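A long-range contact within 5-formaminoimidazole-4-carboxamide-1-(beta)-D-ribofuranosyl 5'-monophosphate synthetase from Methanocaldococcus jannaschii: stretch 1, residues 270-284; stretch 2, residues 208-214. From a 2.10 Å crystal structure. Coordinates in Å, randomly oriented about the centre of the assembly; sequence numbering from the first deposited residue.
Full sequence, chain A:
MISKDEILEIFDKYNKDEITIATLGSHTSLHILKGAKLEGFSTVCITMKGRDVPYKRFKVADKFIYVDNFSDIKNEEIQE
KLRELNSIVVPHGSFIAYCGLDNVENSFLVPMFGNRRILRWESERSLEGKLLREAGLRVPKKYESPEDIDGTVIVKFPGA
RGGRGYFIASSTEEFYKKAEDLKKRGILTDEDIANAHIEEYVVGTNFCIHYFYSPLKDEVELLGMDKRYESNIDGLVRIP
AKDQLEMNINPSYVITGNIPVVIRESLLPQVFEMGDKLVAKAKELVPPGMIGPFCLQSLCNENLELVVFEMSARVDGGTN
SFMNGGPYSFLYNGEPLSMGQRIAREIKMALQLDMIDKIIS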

# COMPACT_ATOMS: atom_id res chain seq x y z
N GLN A 270 31.66 -0.49 9.62
CA GLN A 270 32.26 0.61 10.37
C GLN A 270 31.18 1.52 10.94
O GLN A 270 31.25 1.91 12.11
CB GLN A 270 33.21 1.42 9.47
CG GLN A 270 34.05 2.44 10.24
CD GLN A 270 34.82 3.42 9.34
OE1 GLN A 270 35.13 4.53 9.76
NE2 GLN A 270 35.14 3.00 8.11
N VAL A 271 30.20 1.86 10.11
CA VAL A 271 29.07 2.70 10.54
C VAL A 271 28.37 2.09 11.76
O VAL A 271 28.12 2.78 12.75
CB VAL A 271 28.04 2.88 9.40
CG1 VAL A 271 26.76 3.50 9.93
CG2 VAL A 271 28.63 3.71 8.25
N PHE A 272 28.08 0.80 11.68
CA PHE A 272 27.38 0.11 12.77
C PHE A 272 28.26 0.00 14.02
O PHE A 272 27.80 0.26 15.14
CB PHE A 272 26.88 -1.27 12.33
CG PHE A 272 25.53 -1.24 11.65
CD1 PHE A 272 25.42 -1.35 10.28
CD2 PHE A 272 24.37 -1.10 12.40
CE1 PHE A 272 24.18 -1.32 9.65
CE2 PHE A 272 23.13 -1.06 11.79
CZ PHE A 272 23.03 -1.18 10.41
N GLU A 273 29.53 -0.37 13.82
CA GLU A 273 30.48 -0.46 14.94
C GLU A 273 30.58 0.85 15.72
O GLU A 273 30.66 0.85 16.94
CB GLU A 273 31.86 -0.90 14.44
CG GLU A 273 32.89 -1.12 15.54
CD GLU A 273 32.60 -2.36 16.38
OE1 GLU A 273 32.24 -3.40 15.80
OE2 GLU A 273 32.74 -2.29 17.62
N MET A 274 30.57 1.97 15.00
CA MET A 274 30.63 3.28 15.63
C MET A 274 29.42 3.51 16.50
O MET A 274 29.53 4.03 17.62
CB MET A 274 30.71 4.39 14.57
CG MET A 274 32.00 4.41 13.78
SD MET A 274 31.87 5.49 12.33
CE MET A 274 31.66 7.09 13.10
N GLY A 275 28.26 3.15 15.98
CA GLY A 275 27.02 3.25 16.75
C GLY A 275 27.04 2.32 17.96
O GLY A 275 26.68 2.72 19.06
N ASP A 276 27.50 1.10 17.75
CA ASP A 276 27.57 0.13 18.85
C ASP A 276 28.47 0.64 19.98
O ASP A 276 28.11 0.56 21.15
CB ASP A 276 28.03 -1.24 18.35
CG ASP A 276 26.95 -1.95 17.54
OD1 ASP A 276 25.80 -1.47 17.54
OD2 ASP A 276 27.25 -3.00 16.91
N LYS A 277 29.64 1.18 19.62
CA LYS A 277 30.60 1.67 20.60
C LYS A 277 30.10 2.88 21.37
O LYS A 277 30.21 2.93 22.59
CB LYS A 277 31.94 2.02 19.93
CG LYS A 277 32.73 0.83 19.45
CD LYS A 277 34.00 1.30 18.78
CE LYS A 277 34.89 0.15 18.38
NZ LYS A 277 36.12 0.65 17.71
N LEU A 278 29.54 3.85 20.66
CA LEU A 278 28.99 5.03 21.32
C LEU A 278 27.94 4.63 22.36
O LEU A 278 27.89 5.20 23.45
CB LEU A 278 28.37 5.99 20.30
CG LEU A 278 27.76 7.26 20.91
CD1 LEU A 278 28.85 8.12 21.56
CD2 LEU A 278 27.01 8.07 19.88
N VAL A 279 27.12 3.65 22.00
CA VAL A 279 26.04 3.18 22.86
C VAL A 279 26.56 2.44 24.09
O VAL A 279 26.11 2.69 25.21
CB VAL A 279 25.03 2.32 22.05
CG1 VAL A 279 24.37 1.25 22.92
CG2 VAL A 279 23.99 3.23 21.39
N ALA A 280 27.51 1.54 23.88
CA ALA A 280 28.10 0.76 24.96
C ALA A 280 28.79 1.64 26.00
O ALA A 280 28.70 1.37 27.20
CB ALA A 280 29.07 -0.29 24.41
N LYS A 281 29.46 2.70 25.55
CA LYS A 281 30.14 3.59 26.49
C LYS A 281 29.17 4.53 27.20
O LYS A 281 29.34 4.80 28.39
CB LYS A 281 31.25 4.40 25.80
CG LYS A 281 32.09 5.26 26.77
CD LYS A 281 32.86 4.42 27.81
CE LYS A 281 33.83 3.45 27.13
NZ LYS A 281 34.45 2.47 28.08
N ALA A 282 28.17 5.02 26.49
CA ALA A 282 27.20 5.94 27.08
C ALA A 282 26.36 5.26 28.16
O ALA A 282 25.84 5.91 29.06
CB ALA A 282 26.30 6.53 26.01
N LYS A 283 26.25 3.94 28.07
CA LYS A 283 25.60 3.16 29.12
C LYS A 283 26.38 3.29 30.43
O LYS A 283 25.79 3.49 31.50
CB LYS A 283 25.49 1.69 28.71
CG LYS A 283 24.32 1.39 27.78
CD LYS A 283 24.35 -0.05 27.30
CE LYS A 283 23.11 -0.38 26.49
NZ LYS A 283 23.37 -1.50 25.55
N GLU A 284 27.71 3.19 30.34
CA GLU A 284 28.60 3.32 31.49
C GLU A 284 28.65 4.75 32.03
O GLU A 284 28.56 4.97 33.23
CB GLU A 284 30.01 2.88 31.13
CG GLU A 284 30.13 1.44 30.66
CD GLU A 284 31.52 1.13 30.14
OE1 GLU A 284 32.37 2.03 30.19
OE2 GLU A 284 31.75 -0.01 29.68
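Stretch 2 (208-214) CIHYFYS

Stretch 2, Cys208 to Ser214, is an extended β-strand that packs against the helix of residues 270-284. The two axes approach to 10.0 Å and cross at -51°, with their N-to-C directions more parallel than antiparallel. Ile209 therefore lies by Val271, Tyr211 by Gly275 and Tyr213 by Val279: two residues of strand are matched by four of helix, about one turn. The alternation of a strand accounts for the pattern, since Ile209, Tyr211 and Tyr213 point their CA-to-CB bonds toward the helix, whereas Cys208, His210, Phe212 and Ser214 do not reach it.

Tyr211 makes the central contact. Its CA is 7.1 Å from the CA of Gly275, the closest approach in the register, and glycine suits this place: an ideal CB there would lie 2.6 Å from Tyr211 CE1, a clash. Without it, Gly275 CA rests 3.7 Å from Tyr211 CE1 in an off-centre CH-π contact. With chi1 m (-56°) and chi2 -103°, the ring carries its hydroxyl to the helix backbone, where Tyr211 OH donates a hydrogen bond to Val271 O at 2.7 Å. That carbonyl also accepts the helical bond from Gly275 N, at a rather long 3.3 Å from Val271 O.

Ile209, chi1 m and chi2 t, places its CG2 3.8 Å from CG1 of Val271, itself in the t rotamer. The same Val271 CG1 is 4.1 Å from Tyr211 CZ, so one methyl packs against both strand residues.

Tyr213 takes a different chi1 well from Tyr211, t (176°), with chi2 73°, and its ring reaches the helix at Val279 and Lys283. Val279 CG1 lies 4.0 Å from Tyr213 CD1, while Lys283, m at chi1 and t thereafter, extends its long chain until NZ is 3.4 Å from Tyr213 OH. Tyrosine thus offers carbon to the valine and a polar end near the amine.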

# COMPACT_ATOMS: atom_id res chain seq x y z
N CYS A 208 26.11 12.61 7.80
CA CYS A 208 25.45 12.70 9.09
C CYS A 208 24.58 11.45 9.24
O CYS A 208 23.58 11.29 8.55
CB CYS A 208 24.62 13.98 9.20
SG CYS A 208 25.57 15.52 8.85
N ILE A 209 25.01 10.56 10.12
CA ILE A 209 24.41 9.23 10.24
C ILE A 209 23.39 9.19 11.37
O ILE A 209 23.72 9.46 12.53
CB ILE A 209 25.50 8.17 10.45
CG1 ILE A 209 26.55 8.28 9.33
CG2 ILE A 209 24.89 6.78 10.49
CD1 ILE A 209 27.92 7.70 9.67
N HIS A 210 22.16 8.86 11.02
CA HIS A 210 21.08 8.86 12.01
C HIS A 210 20.79 7.45 12.50
O HIS A 210 20.35 6.58 11.74
CB HIS A 210 19.84 9.56 11.44
CG HIS A 210 20.14 10.88 10.81
ND1 HIS A 210 20.15 12.06 11.51
CD2 HIS A 210 20.46 11.21 9.53
CE1 HIS A 210 20.45 13.06 10.70
NE2 HIS A 210 20.64 12.57 9.49
N TYR A 211 21.07 7.21 13.78
CA TYR A 211 20.86 5.91 14.39
C TYR A 211 19.62 5.94 15.29
O TYR A 211 19.13 7.00 15.66
CB TYR A 211 22.05 5.48 15.25
CG TYR A 211 23.42 5.44 14.59
CD1 TYR A 211 23.99 4.23 14.22
CD2 TYR A 211 24.16 6.61 14.39
CE1 TYR A 211 25.24 4.18 13.65
CE2 TYR A 211 25.41 6.56 13.80
CZ TYR A 211 25.95 5.34 13.45
OH TYR A 211 27.19 5.28 12.87
N PHE A 212 19.15 4.76 15.67
CA PHE A 212 18.12 4.63 16.69
C PHE A 212 18.51 3.48 17.61
O PHE A 212 18.69 2.35 17.14
CB PHE A 212 16.75 4.35 16.07
CG PHE A 212 15.61 4.39 17.06
CD1 PHE A 212 14.94 5.57 17.30
CD2 PHE A 212 15.23 3.26 17.77
CE1 PHE A 212 13.89 5.62 18.21
CE2 PHE A 212 14.19 3.31 18.69
CZ PHE A 212 13.52 4.50 18.91
N TYR A 213 18.70 3.77 18.90
CA TYR A 213 18.88 2.70 19.87
C TYR A 213 17.53 2.34 20.49
O TYR A 213 16.87 3.17 21.11
CB TYR A 213 19.86 3.06 21.00
CG TYR A 213 19.94 1.95 22.04
CD1 TYR A 213 20.59 0.76 21.75
CD2 TYR A 213 19.33 2.07 23.28
CE1 TYR A 213 20.65 -0.28 22.69
CE2 TYR A 213 19.38 1.05 24.21
CZ TYR A 213 20.04 -0.12 23.91
OH TYR A 213 20.09 -1.13 24.85
N SER A 214 17.14 1.09 20.31
CA SER A 214 15.91 0.59 20.89
C SER A 214 16.23 -0.11 22.20
O SER A 214 16.83 -1.18 22.19
CB SER A 214 15.24 -0.40 19.94
OG SER A 214 14.20 -1.07 20.61